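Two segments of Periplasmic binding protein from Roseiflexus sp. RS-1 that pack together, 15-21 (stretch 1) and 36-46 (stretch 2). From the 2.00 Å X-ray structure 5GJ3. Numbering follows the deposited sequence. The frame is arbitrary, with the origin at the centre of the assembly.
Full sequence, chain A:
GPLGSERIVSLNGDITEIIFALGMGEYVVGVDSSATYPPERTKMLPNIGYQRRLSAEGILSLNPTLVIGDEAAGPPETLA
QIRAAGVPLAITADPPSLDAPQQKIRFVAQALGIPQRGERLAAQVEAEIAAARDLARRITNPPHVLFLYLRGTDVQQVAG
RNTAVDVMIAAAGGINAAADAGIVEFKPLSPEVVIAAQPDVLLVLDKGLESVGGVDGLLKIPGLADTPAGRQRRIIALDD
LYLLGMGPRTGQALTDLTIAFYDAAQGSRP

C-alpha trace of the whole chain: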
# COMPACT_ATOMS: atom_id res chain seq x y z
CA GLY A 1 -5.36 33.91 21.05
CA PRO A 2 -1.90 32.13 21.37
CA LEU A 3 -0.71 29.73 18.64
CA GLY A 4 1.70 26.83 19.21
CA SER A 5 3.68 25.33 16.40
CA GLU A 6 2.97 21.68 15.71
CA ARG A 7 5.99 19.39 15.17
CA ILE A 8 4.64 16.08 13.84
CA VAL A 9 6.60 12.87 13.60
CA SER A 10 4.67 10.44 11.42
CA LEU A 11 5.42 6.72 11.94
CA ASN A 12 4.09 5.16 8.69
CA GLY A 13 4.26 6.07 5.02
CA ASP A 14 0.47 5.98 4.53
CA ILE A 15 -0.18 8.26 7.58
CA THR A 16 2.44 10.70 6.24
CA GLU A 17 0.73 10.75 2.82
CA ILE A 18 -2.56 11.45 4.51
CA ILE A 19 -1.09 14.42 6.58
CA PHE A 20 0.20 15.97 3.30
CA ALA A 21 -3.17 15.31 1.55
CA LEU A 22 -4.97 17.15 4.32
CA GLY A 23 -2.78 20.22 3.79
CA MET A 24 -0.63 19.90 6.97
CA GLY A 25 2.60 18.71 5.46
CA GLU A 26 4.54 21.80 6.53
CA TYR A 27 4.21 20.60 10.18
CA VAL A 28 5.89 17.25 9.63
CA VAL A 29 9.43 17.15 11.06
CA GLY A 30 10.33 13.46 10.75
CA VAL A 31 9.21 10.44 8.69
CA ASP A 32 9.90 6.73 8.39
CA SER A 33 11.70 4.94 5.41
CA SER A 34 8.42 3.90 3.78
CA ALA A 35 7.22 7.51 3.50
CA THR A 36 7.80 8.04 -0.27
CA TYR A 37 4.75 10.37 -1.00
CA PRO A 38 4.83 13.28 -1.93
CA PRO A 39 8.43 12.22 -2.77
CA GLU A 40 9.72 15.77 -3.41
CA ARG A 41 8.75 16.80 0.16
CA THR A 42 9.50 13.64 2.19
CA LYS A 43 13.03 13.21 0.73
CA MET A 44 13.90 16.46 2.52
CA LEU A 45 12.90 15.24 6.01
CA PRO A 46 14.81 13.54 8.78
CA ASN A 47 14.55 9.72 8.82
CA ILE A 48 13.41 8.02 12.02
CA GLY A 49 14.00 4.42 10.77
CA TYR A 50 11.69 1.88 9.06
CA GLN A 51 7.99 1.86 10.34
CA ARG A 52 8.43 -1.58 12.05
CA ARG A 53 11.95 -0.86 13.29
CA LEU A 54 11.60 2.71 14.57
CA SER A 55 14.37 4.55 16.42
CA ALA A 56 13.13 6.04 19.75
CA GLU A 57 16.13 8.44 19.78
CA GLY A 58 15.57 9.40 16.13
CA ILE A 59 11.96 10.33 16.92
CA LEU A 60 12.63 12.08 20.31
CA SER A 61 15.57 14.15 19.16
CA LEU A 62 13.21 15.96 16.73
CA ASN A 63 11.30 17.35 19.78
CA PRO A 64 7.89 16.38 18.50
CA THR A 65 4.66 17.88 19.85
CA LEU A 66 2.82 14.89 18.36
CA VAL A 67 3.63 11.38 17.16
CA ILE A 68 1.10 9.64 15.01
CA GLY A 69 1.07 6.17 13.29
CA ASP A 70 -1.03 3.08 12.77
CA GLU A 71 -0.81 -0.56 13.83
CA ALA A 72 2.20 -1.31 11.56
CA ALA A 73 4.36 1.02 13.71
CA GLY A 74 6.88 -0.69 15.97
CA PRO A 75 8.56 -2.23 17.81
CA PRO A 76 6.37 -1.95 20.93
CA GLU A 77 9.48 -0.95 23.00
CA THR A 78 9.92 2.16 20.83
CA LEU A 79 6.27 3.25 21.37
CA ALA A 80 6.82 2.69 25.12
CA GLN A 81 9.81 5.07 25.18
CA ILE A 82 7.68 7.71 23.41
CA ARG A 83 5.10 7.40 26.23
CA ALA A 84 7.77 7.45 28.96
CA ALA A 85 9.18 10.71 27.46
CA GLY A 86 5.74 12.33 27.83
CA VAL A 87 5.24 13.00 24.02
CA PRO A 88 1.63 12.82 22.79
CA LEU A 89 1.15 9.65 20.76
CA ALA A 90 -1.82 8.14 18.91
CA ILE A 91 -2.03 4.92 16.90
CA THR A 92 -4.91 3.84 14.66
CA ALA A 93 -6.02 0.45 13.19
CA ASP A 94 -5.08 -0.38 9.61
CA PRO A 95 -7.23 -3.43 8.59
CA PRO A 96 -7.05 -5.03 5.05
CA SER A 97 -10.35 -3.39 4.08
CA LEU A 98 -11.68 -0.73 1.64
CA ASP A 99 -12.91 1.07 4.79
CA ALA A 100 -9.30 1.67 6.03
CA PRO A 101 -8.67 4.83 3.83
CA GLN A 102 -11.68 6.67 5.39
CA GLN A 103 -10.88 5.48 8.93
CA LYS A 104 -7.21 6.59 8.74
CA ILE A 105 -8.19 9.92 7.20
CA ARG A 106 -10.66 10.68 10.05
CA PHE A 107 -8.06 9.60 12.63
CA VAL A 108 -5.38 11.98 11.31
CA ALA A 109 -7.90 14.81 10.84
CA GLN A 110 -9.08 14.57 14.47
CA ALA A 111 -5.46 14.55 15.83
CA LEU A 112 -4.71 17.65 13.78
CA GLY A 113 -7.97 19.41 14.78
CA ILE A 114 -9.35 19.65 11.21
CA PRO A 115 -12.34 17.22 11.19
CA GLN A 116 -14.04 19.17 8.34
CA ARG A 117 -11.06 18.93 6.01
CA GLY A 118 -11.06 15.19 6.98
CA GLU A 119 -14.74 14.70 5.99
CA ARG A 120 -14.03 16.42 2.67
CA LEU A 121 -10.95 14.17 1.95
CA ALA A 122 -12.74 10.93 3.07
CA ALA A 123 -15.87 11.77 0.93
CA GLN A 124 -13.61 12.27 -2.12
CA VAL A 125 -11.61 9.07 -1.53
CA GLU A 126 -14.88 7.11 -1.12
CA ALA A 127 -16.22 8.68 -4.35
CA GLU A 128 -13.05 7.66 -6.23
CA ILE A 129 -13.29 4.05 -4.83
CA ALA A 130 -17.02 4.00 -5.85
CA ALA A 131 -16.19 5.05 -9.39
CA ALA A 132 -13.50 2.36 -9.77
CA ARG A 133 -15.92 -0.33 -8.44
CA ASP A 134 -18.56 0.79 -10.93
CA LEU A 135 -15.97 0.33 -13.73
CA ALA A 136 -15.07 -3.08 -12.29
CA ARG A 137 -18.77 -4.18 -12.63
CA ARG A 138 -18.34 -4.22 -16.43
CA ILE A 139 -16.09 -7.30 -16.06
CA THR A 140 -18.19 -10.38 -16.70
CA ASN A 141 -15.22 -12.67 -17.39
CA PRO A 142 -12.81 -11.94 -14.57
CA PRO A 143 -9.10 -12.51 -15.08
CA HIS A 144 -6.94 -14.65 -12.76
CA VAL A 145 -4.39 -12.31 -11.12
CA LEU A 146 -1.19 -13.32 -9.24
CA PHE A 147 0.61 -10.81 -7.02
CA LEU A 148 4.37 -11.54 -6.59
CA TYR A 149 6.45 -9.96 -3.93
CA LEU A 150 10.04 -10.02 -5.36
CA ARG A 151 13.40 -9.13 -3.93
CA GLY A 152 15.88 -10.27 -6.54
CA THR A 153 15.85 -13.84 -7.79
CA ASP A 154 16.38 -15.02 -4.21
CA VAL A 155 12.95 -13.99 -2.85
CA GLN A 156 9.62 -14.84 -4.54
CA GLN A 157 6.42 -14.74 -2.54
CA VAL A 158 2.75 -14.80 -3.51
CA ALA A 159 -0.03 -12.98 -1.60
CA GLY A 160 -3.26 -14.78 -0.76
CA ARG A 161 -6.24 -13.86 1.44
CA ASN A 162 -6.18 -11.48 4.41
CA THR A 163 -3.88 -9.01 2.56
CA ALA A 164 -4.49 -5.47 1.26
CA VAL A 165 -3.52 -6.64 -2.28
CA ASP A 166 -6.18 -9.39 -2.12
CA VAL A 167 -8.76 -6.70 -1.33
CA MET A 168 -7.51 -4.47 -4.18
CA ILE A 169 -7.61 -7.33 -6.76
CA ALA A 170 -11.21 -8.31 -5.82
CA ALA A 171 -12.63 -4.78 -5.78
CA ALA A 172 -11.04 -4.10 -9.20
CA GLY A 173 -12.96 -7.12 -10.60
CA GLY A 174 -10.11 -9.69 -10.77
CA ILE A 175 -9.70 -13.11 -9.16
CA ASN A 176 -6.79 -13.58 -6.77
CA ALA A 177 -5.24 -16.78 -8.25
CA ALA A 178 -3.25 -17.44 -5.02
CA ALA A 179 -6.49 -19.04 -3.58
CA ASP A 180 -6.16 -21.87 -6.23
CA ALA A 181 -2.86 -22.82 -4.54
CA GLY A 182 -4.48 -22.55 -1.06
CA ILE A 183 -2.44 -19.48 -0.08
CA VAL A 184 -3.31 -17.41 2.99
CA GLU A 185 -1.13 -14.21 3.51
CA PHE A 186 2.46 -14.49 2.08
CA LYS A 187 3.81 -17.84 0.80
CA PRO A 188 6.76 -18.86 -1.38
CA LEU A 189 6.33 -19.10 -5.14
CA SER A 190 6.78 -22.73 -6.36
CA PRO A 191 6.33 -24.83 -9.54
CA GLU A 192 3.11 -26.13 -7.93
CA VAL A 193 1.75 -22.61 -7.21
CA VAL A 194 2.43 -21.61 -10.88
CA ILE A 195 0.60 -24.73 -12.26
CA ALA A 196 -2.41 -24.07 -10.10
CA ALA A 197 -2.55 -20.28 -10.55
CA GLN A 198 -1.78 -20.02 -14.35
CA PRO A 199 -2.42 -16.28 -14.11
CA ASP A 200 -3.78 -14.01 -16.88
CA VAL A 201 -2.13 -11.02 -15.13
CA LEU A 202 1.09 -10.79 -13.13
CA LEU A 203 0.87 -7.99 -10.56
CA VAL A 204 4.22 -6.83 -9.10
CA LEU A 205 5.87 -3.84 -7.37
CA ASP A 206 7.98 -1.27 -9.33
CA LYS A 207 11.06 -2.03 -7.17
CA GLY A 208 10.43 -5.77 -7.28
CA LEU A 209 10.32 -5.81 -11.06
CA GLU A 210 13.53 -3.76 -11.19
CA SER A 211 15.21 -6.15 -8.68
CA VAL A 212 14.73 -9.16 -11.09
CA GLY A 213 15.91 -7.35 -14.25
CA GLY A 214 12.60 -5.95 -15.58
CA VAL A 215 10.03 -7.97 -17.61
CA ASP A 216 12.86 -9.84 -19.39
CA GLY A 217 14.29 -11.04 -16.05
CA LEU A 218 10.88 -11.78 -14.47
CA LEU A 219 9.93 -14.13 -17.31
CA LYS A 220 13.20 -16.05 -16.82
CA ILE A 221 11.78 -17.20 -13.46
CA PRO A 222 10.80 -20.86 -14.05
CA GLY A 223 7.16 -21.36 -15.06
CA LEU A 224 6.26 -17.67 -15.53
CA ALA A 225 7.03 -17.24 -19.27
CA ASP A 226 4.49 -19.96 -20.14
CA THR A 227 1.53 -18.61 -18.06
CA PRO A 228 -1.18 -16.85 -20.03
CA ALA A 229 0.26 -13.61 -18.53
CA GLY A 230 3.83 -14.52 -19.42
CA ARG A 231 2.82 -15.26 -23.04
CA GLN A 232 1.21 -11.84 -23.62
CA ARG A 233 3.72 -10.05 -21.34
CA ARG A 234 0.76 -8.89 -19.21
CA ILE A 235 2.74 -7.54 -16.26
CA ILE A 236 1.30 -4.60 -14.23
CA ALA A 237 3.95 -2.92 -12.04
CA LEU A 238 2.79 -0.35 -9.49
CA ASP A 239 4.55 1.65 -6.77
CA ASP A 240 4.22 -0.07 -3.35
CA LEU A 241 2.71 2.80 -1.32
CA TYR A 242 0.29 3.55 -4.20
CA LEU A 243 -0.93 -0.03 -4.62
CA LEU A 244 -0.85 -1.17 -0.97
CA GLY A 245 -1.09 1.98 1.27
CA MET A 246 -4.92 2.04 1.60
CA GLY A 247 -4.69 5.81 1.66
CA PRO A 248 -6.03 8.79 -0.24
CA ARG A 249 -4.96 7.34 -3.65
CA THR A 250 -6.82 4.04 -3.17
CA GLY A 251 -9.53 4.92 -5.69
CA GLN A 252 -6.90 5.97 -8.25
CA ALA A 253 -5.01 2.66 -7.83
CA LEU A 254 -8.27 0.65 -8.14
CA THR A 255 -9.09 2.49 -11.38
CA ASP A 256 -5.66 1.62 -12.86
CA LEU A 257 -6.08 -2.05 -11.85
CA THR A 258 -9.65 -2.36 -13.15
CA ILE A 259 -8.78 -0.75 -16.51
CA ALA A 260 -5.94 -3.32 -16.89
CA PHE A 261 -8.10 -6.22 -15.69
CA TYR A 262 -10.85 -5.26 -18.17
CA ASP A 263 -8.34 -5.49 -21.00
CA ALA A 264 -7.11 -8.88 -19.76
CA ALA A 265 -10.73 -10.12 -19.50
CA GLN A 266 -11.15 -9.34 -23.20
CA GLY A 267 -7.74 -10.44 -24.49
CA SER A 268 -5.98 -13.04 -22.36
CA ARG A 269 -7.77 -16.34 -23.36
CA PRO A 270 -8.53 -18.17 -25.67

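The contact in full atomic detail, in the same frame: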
# COMPACT_ATOMS: atom_id res chain seq x y z
N ILE A 15 0.19 7.14 6.69
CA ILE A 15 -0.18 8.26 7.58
C ILE A 15 0.46 9.58 7.11
O ILE A 15 -0.21 10.62 7.00
CB ILE A 15 0.24 7.93 9.01
CG1 ILE A 15 -0.47 6.63 9.43
CG2 ILE A 15 -0.10 9.10 9.93
CD1 ILE A 15 -2.00 6.70 9.41
N THR A 16 1.74 9.52 6.78
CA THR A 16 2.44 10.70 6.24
C THR A 16 1.73 11.25 4.99
O THR A 16 1.43 12.43 4.90
CB THR A 16 3.89 10.34 5.91
OG1 THR A 16 4.56 9.91 7.10
CG2 THR A 16 4.66 11.52 5.23
N GLU A 17 1.41 10.37 4.05
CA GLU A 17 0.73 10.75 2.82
C GLU A 17 -0.58 11.43 3.14
O GLU A 17 -0.97 12.42 2.51
CB GLU A 17 0.48 9.52 1.95
CG GLU A 17 -0.49 9.79 0.81
CD GLU A 17 -0.46 8.70 -0.29
OE1 GLU A 17 0.38 7.77 -0.28
OE2 GLU A 17 -1.28 8.81 -1.20
N ILE A 18 -1.27 10.92 4.16
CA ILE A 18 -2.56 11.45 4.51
C ILE A 18 -2.35 12.88 5.15
O ILE A 18 -3.16 13.76 4.91
CB ILE A 18 -3.29 10.54 5.54
CG1 ILE A 18 -3.87 9.28 4.84
CG2 ILE A 18 -4.41 11.34 6.23
CD1 ILE A 18 -4.30 8.22 5.85
N ILE A 19 -1.31 13.09 5.95
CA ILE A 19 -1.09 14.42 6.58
C ILE A 19 -0.90 15.45 5.44
O ILE A 19 -1.47 16.56 5.50
CB ILE A 19 0.13 14.42 7.52
CG1 ILE A 19 -0.14 13.52 8.77
CG2 ILE A 19 0.52 15.83 7.99
CD1 ILE A 19 1.16 13.06 9.44
N PHE A 20 -0.06 15.08 4.46
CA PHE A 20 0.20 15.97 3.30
C PHE A 20 -1.08 16.19 2.48
O PHE A 20 -1.37 17.31 2.11
CB PHE A 20 1.37 15.43 2.43
CG PHE A 20 2.75 15.80 2.96
CD1 PHE A 20 3.37 16.99 2.57
CD2 PHE A 20 3.43 14.95 3.81
CE1 PHE A 20 4.61 17.34 3.07
CE2 PHE A 20 4.68 15.28 4.30
CZ PHE A 20 5.27 16.49 3.94
N ALA A 21 -1.91 15.16 2.30
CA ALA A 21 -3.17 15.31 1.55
C ALA A 21 -4.17 16.19 2.24
O ALA A 21 -5.07 16.81 1.59
CB ALA A 21 -3.78 13.95 1.24
N THR A 36 7.27 7.64 1.07
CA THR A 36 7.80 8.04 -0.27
C THR A 36 6.80 8.96 -1.02
O THR A 36 7.00 9.21 -2.20
CB THR A 36 8.03 6.79 -1.13
OG1 THR A 36 6.85 6.00 -1.04
CG2 THR A 36 9.20 5.95 -0.68
N TYR A 37 5.72 9.45 -0.37
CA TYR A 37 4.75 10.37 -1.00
C TYR A 37 4.25 11.53 -0.10
O TYR A 37 3.74 11.24 0.98
CB TYR A 37 3.53 9.61 -1.50
CG TYR A 37 2.70 10.41 -2.49
CD1 TYR A 37 2.99 10.38 -3.86
CD2 TYR A 37 1.65 11.24 -2.06
CE1 TYR A 37 2.25 11.13 -4.75
CE2 TYR A 37 0.90 12.01 -2.96
CZ TYR A 37 1.21 11.92 -4.31
OH TYR A 37 0.47 12.61 -5.25
N PRO A 38 4.30 12.81 -0.58
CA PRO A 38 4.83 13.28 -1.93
C PRO A 38 6.36 13.20 -1.93
O PRO A 38 7.00 13.71 -0.99
CB PRO A 38 4.36 14.76 -2.01
CG PRO A 38 3.64 15.08 -0.73
CD PRO A 38 3.81 13.94 0.25
N PRO A 39 6.97 12.50 -2.92
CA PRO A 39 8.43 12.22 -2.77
C PRO A 39 9.33 13.47 -2.71
O PRO A 39 10.37 13.47 -2.00
CB PRO A 39 8.75 11.36 -4.02
CG PRO A 39 7.71 11.72 -5.00
CD PRO A 39 6.46 11.95 -4.19
N GLU A 40 8.91 14.54 -3.38
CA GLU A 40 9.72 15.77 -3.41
C GLU A 40 9.85 16.38 -2.01
O GLU A 40 10.89 16.94 -1.67
CB GLU A 40 9.14 16.80 -4.39
CG GLU A 40 8.92 16.28 -5.82
CD GLU A 40 10.18 15.76 -6.50
OE1 GLU A 40 11.27 16.36 -6.32
OE2 GLU A 40 10.08 14.74 -7.23
N ARG A 41 8.80 16.23 -1.19
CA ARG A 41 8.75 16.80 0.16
C ARG A 41 9.36 15.86 1.19
O ARG A 41 10.20 16.28 1.97
CB ARG A 41 7.33 17.27 0.50
CG ARG A 41 6.77 18.11 -0.65
CD ARG A 41 5.69 19.13 -0.35
NE ARG A 41 5.98 19.90 0.86
CZ ARG A 41 5.09 20.62 1.52
NH1 ARG A 41 3.84 20.69 1.09
NH2 ARG A 41 5.44 21.26 2.64
N THR A 42 9.02 14.56 1.15
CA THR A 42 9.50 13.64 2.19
C THR A 42 10.99 13.32 2.07
O THR A 42 11.64 13.00 3.08
CB THR A 42 8.67 12.30 2.23
OG1 THR A 42 8.83 11.60 1.00
CG2 THR A 42 7.17 12.57 2.43
N LYS A 43 11.57 13.42 0.86
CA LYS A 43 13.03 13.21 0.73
C LYS A 43 13.80 14.26 1.53
O LYS A 43 14.89 14.02 1.96
CB LYS A 43 13.51 13.23 -0.74
CG LYS A 43 13.52 14.61 -1.37
CD LYS A 43 13.70 14.54 -2.89
CE LYS A 43 14.20 15.85 -3.43
NZ LYS A 43 13.80 15.91 -4.87
N MET A 44 13.20 15.42 1.76
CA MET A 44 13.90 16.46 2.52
C MET A 44 13.83 16.29 4.05
O MET A 44 14.35 17.12 4.77
CB MET A 44 13.35 17.84 2.14
CG MET A 44 13.35 18.10 0.63
SD MET A 44 14.98 18.23 -0.15
CE MET A 44 16.01 16.87 0.41
N LEU A 45 13.17 15.25 4.55
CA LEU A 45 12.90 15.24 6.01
C LEU A 45 13.76 14.26 6.76
O LEU A 45 14.16 13.25 6.21
CB LEU A 45 11.41 15.00 6.26
CG LEU A 45 10.42 16.09 5.86
CD1 LEU A 45 9.00 15.55 5.88
CD2 LEU A 45 10.53 17.29 6.78
N PRO A 46 14.02 14.51 8.03
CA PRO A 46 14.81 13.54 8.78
C PRO A 46 14.15 12.13 8.82
O PRO A 46 12.90 12.00 8.80
CB PRO A 46 14.88 14.16 10.20
CG PRO A 46 14.61 15.61 10.01
CD PRO A 46 13.84 15.80 8.73

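This is a small, mainly apolar contact in which one aromatic side chain of a helix, Phe-20, packs against a loop, a short helix and a turn, with no hydrogen bond or salt bridge crossing between the two stretches. It buries 340 Å², both sides summed. Packing and shape therefore hold it together.

Stretch 1 is helical throughout. Its backbone is held by i to i+4 hydrogen bonds such as Phe-20 N to Thr-16 O, 3.1 Å. Three of its residues, Thr-16, Glu-17 and Phe-20, touch stretch 2. Their spacing of one, three and four positions puts them on one side of the helix. The CA-to-CB bond of Ile-18 points away, and Ile-15 and Ile-19 are out of reach of stretch 2.

Phe-20 has the largest covered area, 106 Å². Its CA-to-CB bond points toward stretch 2, and chi1 is m. Pro-38 lies over one face of the ring. Its CD is 3.5 Å from Phe-20 CG and 3.9 Å from the ring centroid, 29° off the normal, a CH-pi contact. Proline suits this place because its rigid ring offers CH groups to the aromatic face. The peptide bond before Pro-38 is cis. Pro-38 is also the N-cap residue, and its O accepts hydrogen bonds from Arg-41 N and Thr-42 N, both at 3.1 Å. The same residue thus meets the ring and starts the short helix.

That helix and the type I turn from Thr-42 to Leu-45 bring further side chains to Phe-20. Arg-41 NE lies at the ring edge, 3.6 Å from Phe-20 CE1, and this carbon sits over one face of the guanidinium. The flat guanidinium packs closely against the ring, while Arg-41 as a whole remains exposed. Leu-45 CD1 is also at the edge, 4.3 Å from Phe-20 CZ. The CA-to-CB bond of Leu-45 points toward stretch 1.

Thr-42 touches both Phe-20 and Thr-16. Its CG2 is 4.1 Å from Phe-20 CE2 and 3.9 Å from Thr-16 CG2. Both threonines are buried and meet through their methyl groups. Their hydroxyls are satisfied by other partners: Thr-16 OG1 bonds elsewhere in the structure, and Thr-42 OG1 bonds just outside the stretches. Threonine serves well here, as it offers a methyl to the contact and a hydroxyl to a polar partner.

The backbones come nearest at Glu-17 and Tyr-37, whose CA atoms are 5.6 Å apart. Glu-17 CA makes a CA-H...O contact with Tyr-37 O at 3.6 Å. The Glu-17 side chain is extended, with chi1 and chi2 both t, and its CD is 3.7 Å from Tyr-37 CD2. Its two carboxylate oxygens are hydrogen-bonded elsewhere in the structure, so the buried acid is not left unpaired. Tyr-37 covers this end of the contact while remaining partly exposed.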